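Local coordinates for N-acylhomoserine lactone dependent regulatory protein (PDB 5L10) that probably acts as a LuxR-family quorum-sensing transcription factor that binds DNA in response to N-acylhomoserine lactones, represented here by its autoinducer-binding domain, at residues Trp66-Pro80 / Asp102-Met114. Sequence-based numbering, arbitrary orientation.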
# COMPACT_ATOMS: atom_id res chain seq x y z
N TRP A 66 12.83 2.07 -24.59
CA TRP A 66 13.03 2.93 -23.43
C TRP A 66 13.83 2.22 -22.35
O TRP A 66 14.77 2.79 -21.79
CB TRP A 66 11.69 3.39 -22.86
CG TRP A 66 11.85 4.19 -21.60
CD1 TRP A 66 12.26 5.49 -21.49
CD2 TRP A 66 11.62 3.73 -20.26
NE1 TRP A 66 12.29 5.87 -20.17
CE2 TRP A 66 11.90 4.81 -19.40
CE3 TRP A 66 11.20 2.52 -19.71
CZ2 TRP A 66 11.77 4.71 -18.01
CZ3 TRP A 66 11.07 2.42 -18.33
CH2 TRP A 66 11.36 3.51 -17.50
N GLU A 67 13.47 0.97 -22.04
CA GLU A 67 14.24 0.21 -21.07
C GLU A 67 15.67 -0.02 -21.55
O GLU A 67 16.62 0.07 -20.77
CB GLU A 67 13.56 -1.12 -20.76
CG GLU A 67 14.34 -1.97 -19.77
CD GLU A 67 13.75 -3.36 -19.57
OE1 GLU A 67 12.65 -3.63 -20.11
OE2 GLU A 67 14.38 -4.17 -18.87
N HIS A 68 15.83 -0.30 -22.85
CA HIS A 68 17.17 -0.51 -23.40
C HIS A 68 18.05 0.71 -23.18
O HIS A 68 19.23 0.57 -22.83
CB HIS A 68 17.07 -0.83 -24.89
CG HIS A 68 18.40 -0.85 -25.59
ND1 HIS A 68 19.21 -1.96 -25.64
CD2 HIS A 68 19.05 0.12 -26.28
CE1 HIS A 68 20.30 -1.68 -26.32
NE2 HIS A 68 20.23 -0.42 -26.72
N ARG A 69 17.51 1.91 -23.37
CA ARG A 69 18.29 3.11 -23.11
C ARG A 69 18.38 3.41 -21.62
O ARG A 69 19.40 3.95 -21.17
CB ARG A 69 17.68 4.29 -23.88
CG ARG A 69 17.71 4.08 -25.38
CD ARG A 69 16.62 4.85 -26.08
NE ARG A 69 16.89 6.27 -26.14
CZ ARG A 69 17.53 6.86 -27.15
NH1 ARG A 69 17.95 6.14 -28.18
NH2 ARG A 69 17.74 8.17 -27.14
N TYR A 70 17.36 3.04 -20.85
CA TYR A 70 17.44 3.12 -19.40
C TYR A 70 18.60 2.29 -18.87
O TYR A 70 19.20 2.64 -17.84
CB TYR A 70 16.12 2.65 -18.78
CG TYR A 70 16.01 2.87 -17.29
CD1 TYR A 70 15.42 4.02 -16.78
CD2 TYR A 70 16.47 1.92 -16.39
CE1 TYR A 70 15.32 4.22 -15.42
CE2 TYR A 70 16.37 2.12 -15.03
CZ TYR A 70 15.79 3.27 -14.55
OH TYR A 70 15.69 3.46 -13.19
N VAL A 71 18.95 1.19 -19.55
CA VAL A 71 20.02 0.32 -19.09
C VAL A 71 21.38 0.80 -19.59
O VAL A 71 22.31 0.96 -18.81
CB VAL A 71 19.74 -1.14 -19.53
CG1 VAL A 71 20.96 -2.01 -19.31
CG2 VAL A 71 18.55 -1.70 -18.76
N LYS A 72 21.51 1.04 -20.90
CA LYS A 72 22.81 1.38 -21.47
C LYS A 72 23.30 2.75 -21.02
O LYS A 72 24.51 2.99 -21.02
CB LYS A 72 22.76 1.32 -23.00
CG LYS A 72 22.18 2.55 -23.67
CD LYS A 72 22.15 2.41 -25.19
CE LYS A 72 23.55 2.44 -25.78
NZ LYS A 72 23.53 2.46 -27.27
N PHE A 73 22.40 3.65 -20.62
CA PHE A 73 22.79 4.95 -20.11
C PHE A 73 22.89 4.99 -18.59
O PHE A 73 23.17 6.06 -18.03
CB PHE A 73 21.82 6.04 -20.59
CG PHE A 73 21.85 6.26 -22.08
CD1 PHE A 73 22.98 5.94 -22.82
CD2 PHE A 73 20.74 6.77 -22.74
CE1 PHE A 73 23.01 6.14 -24.19
CE2 PHE A 73 20.77 6.97 -24.11
CZ PHE A 73 21.90 6.66 -24.84
N GLY A 74 22.66 3.87 -17.91
CA GLY A 74 22.84 3.81 -16.47
C GLY A 74 21.89 4.67 -15.68
O GLY A 74 22.30 5.29 -14.68
N TYR A 75 20.62 4.72 -16.08
CA TYR A 75 19.67 5.63 -15.44
C TYR A 75 19.28 5.20 -14.04
O TYR A 75 18.74 6.02 -13.29
CB TYR A 75 18.42 5.77 -16.31
CG TYR A 75 18.62 6.63 -17.53
CD1 TYR A 75 19.68 7.52 -17.61
CD2 TYR A 75 17.74 6.56 -18.60
CE1 TYR A 75 19.86 8.31 -18.72
CE2 TYR A 75 17.91 7.35 -19.72
CZ TYR A 75 18.98 8.22 -19.77
OH TYR A 75 19.16 9.01 -20.89
N VAL A 76 19.52 3.94 -13.66
CA VAL A 76 19.20 3.51 -12.30
C VAL A 76 20.03 4.29 -11.29
O VAL A 76 19.60 4.50 -10.15
CB VAL A 76 19.40 1.99 -12.15
CG1 VAL A 76 20.86 1.61 -12.36
CG2 VAL A 76 18.92 1.53 -10.78
N THR A 77 21.21 4.76 -11.69
CA THR A 77 22.07 5.51 -10.78
C THR A 77 21.44 6.85 -10.40
O THR A 77 21.58 7.30 -9.25
CB THR A 77 23.44 5.71 -11.42
OG1 THR A 77 24.08 4.44 -11.58
CG2 THR A 77 24.32 6.62 -10.56
N ILE A 78 20.73 7.48 -11.33
CA ILE A 78 20.31 8.86 -11.17
C ILE A 78 18.82 9.03 -11.43
O ILE A 78 18.35 10.14 -11.71
CB ILE A 78 21.13 9.78 -12.10
CG1 ILE A 78 21.17 9.22 -13.53
CG2 ILE A 78 22.54 9.95 -11.57
CD1 ILE A 78 19.99 9.61 -14.40
N ASP A 79 18.06 7.94 -11.33
CA ASP A 79 16.63 7.98 -11.63
C ASP A 79 15.92 8.98 -10.73
O ASP A 79 15.79 8.76 -9.52
CB ASP A 79 16.01 6.59 -11.48
CG ASP A 79 14.61 6.49 -12.08
OD1 ASP A 79 13.82 7.44 -11.97
OD2 ASP A 79 14.30 5.43 -12.68
N PRO A 80 15.42 10.09 -11.29
CA PRO A 80 14.78 11.12 -10.45
C PRO A 80 13.51 10.65 -9.79
O PRO A 80 13.20 11.08 -8.67
CB PRO A 80 14.51 12.26 -11.44
CG PRO A 80 15.23 11.89 -12.71
CD PRO A 80 15.34 10.41 -12.72
N ASP A 102 18.12 16.64 -14.55
CA ASP A 102 18.13 15.30 -15.13
C ASP A 102 17.70 15.34 -16.60
O ASP A 102 16.86 14.56 -17.05
CB ASP A 102 17.25 14.34 -14.33
CG ASP A 102 17.61 14.32 -12.85
OD1 ASP A 102 18.71 13.82 -12.51
OD2 ASP A 102 16.80 14.79 -12.04
N THR A 103 18.30 16.27 -17.34
CA THR A 103 17.83 16.57 -18.69
C THR A 103 17.88 15.34 -19.58
O THR A 103 16.95 15.09 -20.35
CB THR A 103 18.67 17.71 -19.28
OG1 THR A 103 18.70 18.80 -18.36
CG2 THR A 103 18.07 18.18 -20.60
N ALA A 104 18.95 14.55 -19.49
CA ALA A 104 19.08 13.37 -20.33
C ALA A 104 18.00 12.34 -20.01
O ALA A 104 17.48 11.68 -20.91
CB ALA A 104 20.47 12.75 -20.18
N PHE A 105 17.66 12.18 -18.73
CA PHE A 105 16.67 11.19 -18.33
C PHE A 105 15.31 11.51 -18.92
O PHE A 105 14.71 10.69 -19.63
CB PHE A 105 16.60 11.10 -16.81
CG PHE A 105 15.58 10.13 -16.29
CD1 PHE A 105 15.92 8.80 -16.08
CD2 PHE A 105 14.29 10.55 -16.00
CE1 PHE A 105 14.98 7.91 -15.59
CE2 PHE A 105 13.35 9.65 -15.52
CZ PHE A 105 13.70 8.33 -15.31
N TRP A 106 14.80 12.71 -18.65
CA TRP A 106 13.47 13.09 -19.13
C TRP A 106 13.43 13.20 -20.65
O TRP A 106 12.37 12.99 -21.25
CB TRP A 106 13.04 14.40 -18.47
CG TRP A 106 12.87 14.29 -16.98
CD1 TRP A 106 13.58 14.94 -16.02
CD2 TRP A 106 11.91 13.47 -16.29
NE1 TRP A 106 13.13 14.58 -14.77
CE2 TRP A 106 12.11 13.68 -14.91
CE3 TRP A 106 10.92 12.57 -16.70
CZ2 TRP A 106 11.34 13.03 -13.94
CZ3 TRP A 106 10.16 11.93 -15.74
CH2 TRP A 106 10.38 12.16 -14.38
N HIS A 107 14.55 13.53 -21.28
CA HIS A 107 14.61 13.59 -22.74
C HIS A 107 14.23 12.25 -23.36
O HIS A 107 13.36 12.17 -24.23
CB HIS A 107 16.01 14.02 -23.19
CG HIS A 107 16.28 13.81 -24.65
ND1 HIS A 107 15.90 14.72 -25.62
CD2 HIS A 107 16.90 12.81 -25.31
CE1 HIS A 107 16.27 14.28 -26.80
NE2 HIS A 107 16.88 13.12 -26.65
N ASP A 108 14.87 11.17 -22.89
CA ASP A 108 14.57 9.84 -23.41
C ASP A 108 13.16 9.39 -23.02
O ASP A 108 12.47 8.75 -23.82
CB ASP A 108 15.61 8.85 -22.90
CG ASP A 108 16.96 9.04 -23.56
OD1 ASP A 108 17.00 9.24 -24.79
OD2 ASP A 108 17.99 9.00 -22.84
N ALA A 109 12.72 9.73 -21.81
CA ALA A 109 11.37 9.38 -21.39
C ALA A 109 10.32 10.01 -22.30
O ALA A 109 9.42 9.33 -22.81
CB ALA A 109 11.15 9.80 -19.93
N ALA A 110 10.43 11.33 -22.53
CA ALA A 110 9.48 12.02 -23.39
C ALA A 110 9.51 11.47 -24.82
O ALA A 110 8.48 11.45 -25.49
CB ALA A 110 9.78 13.52 -23.39
N CYS A 111 10.68 11.02 -25.29
CA CYS A 111 10.78 10.53 -26.65
C CYS A 111 10.07 9.20 -26.87
O CYS A 111 9.83 8.82 -28.02
CB CYS A 111 12.25 10.38 -27.05
SG CYS A 111 13.12 11.94 -27.35
N PHE A 112 9.72 8.48 -25.80
CA PHE A 112 9.15 7.15 -25.94
C PHE A 112 7.82 7.01 -25.21
O PHE A 112 7.42 5.90 -24.85
CB PHE A 112 10.14 6.08 -25.47
CG PHE A 112 11.36 5.99 -26.33
CD1 PHE A 112 11.34 5.24 -27.49
CD2 PHE A 112 12.52 6.66 -25.99
CE1 PHE A 112 12.46 5.15 -28.29
CE2 PHE A 112 13.65 6.58 -26.78
CZ PHE A 112 13.62 5.82 -27.94
N GLY A 113 7.12 8.12 -24.99
CA GLY A 113 5.80 8.09 -24.40
C GLY A 113 5.76 8.08 -22.89
O GLY A 113 4.68 8.22 -22.32
N MSE A 114 6.90 7.90 -22.23
CA MSE A 114 6.95 7.99 -20.77
C MSE A 114 6.82 9.45 -20.33
O MSE A 114 7.78 10.04 -19.84
CB MSE A 114 8.26 7.41 -20.23
CG MSE A 114 8.50 5.94 -20.57
SE MSE A 114 7.39 4.69 -19.57
CE MSE A 114 6.24 4.23 -21.01
O HOH W 1 19.38 12.61 -10.15
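Phe105 is the bump that fills the hollow between helix 66-72 and Pro80 in this GAF-like alpha-beta autoinducer-binding domain, built on an antiparallel sheet; helices 66-72 and 103-111 run nearly antiparallel (165°) with their axes 10.2 Å apart. With CG anti to the backbone N, the Phe105 ring leans across to the other segment. Pro80 CD sits over the centre of one face, a CH-pi contact 3.4 Å from the Phe105 ring centroid. The edge of Phe105 turns to the face of Tyr75 in a T-shaped pair, planes 67° apart. Phe105 CE1 also abuts the edge of the Tyr70 ring at CE1; Tyr70 faces strand 56-60 through Met56 and Ile58. The Asp79 carboxylate rests obliquely against the CE1-CZ side of the Phe105 ring, OD1 3.5 Å from Phe105 CZ: its OD2 accepts a very short hydrogen bond from Tyr70 OH, while its OD1 caps helix 80-87 through weak bonds to Ile81 N and Ile82 N. Beyond the ring, Pro80 CB and CG press into the notch formed by the Asp102 carboxylate and the Trp106 indole, which in turn meets Trp94. A water donates to both Ile78 O and Asp102 OD1.

At the other end, the Trp66 indole lies against Ala109, its NE1 3.8 Å from Ala109 CA. Selenomethionine Met114, bent at chi2 and chi3, arches over one indole face: CG stands above the five-membered ring and SE above the six-membered ring, 4.3 Å from its centroid, a Met-aromatic contact. Near the C-terminal end of helix 103-111, Arg69, bent at chi3, lays CD and NE against Phe112 CE2 and brings its guanidinium edge-on to Asp108. The salt bridge rests on one carboxylate oxygen, Arg69 NH2 meeting Asp108 OD1 on the syn side but 33° out of the carboxylate plane, 2.7 Å away.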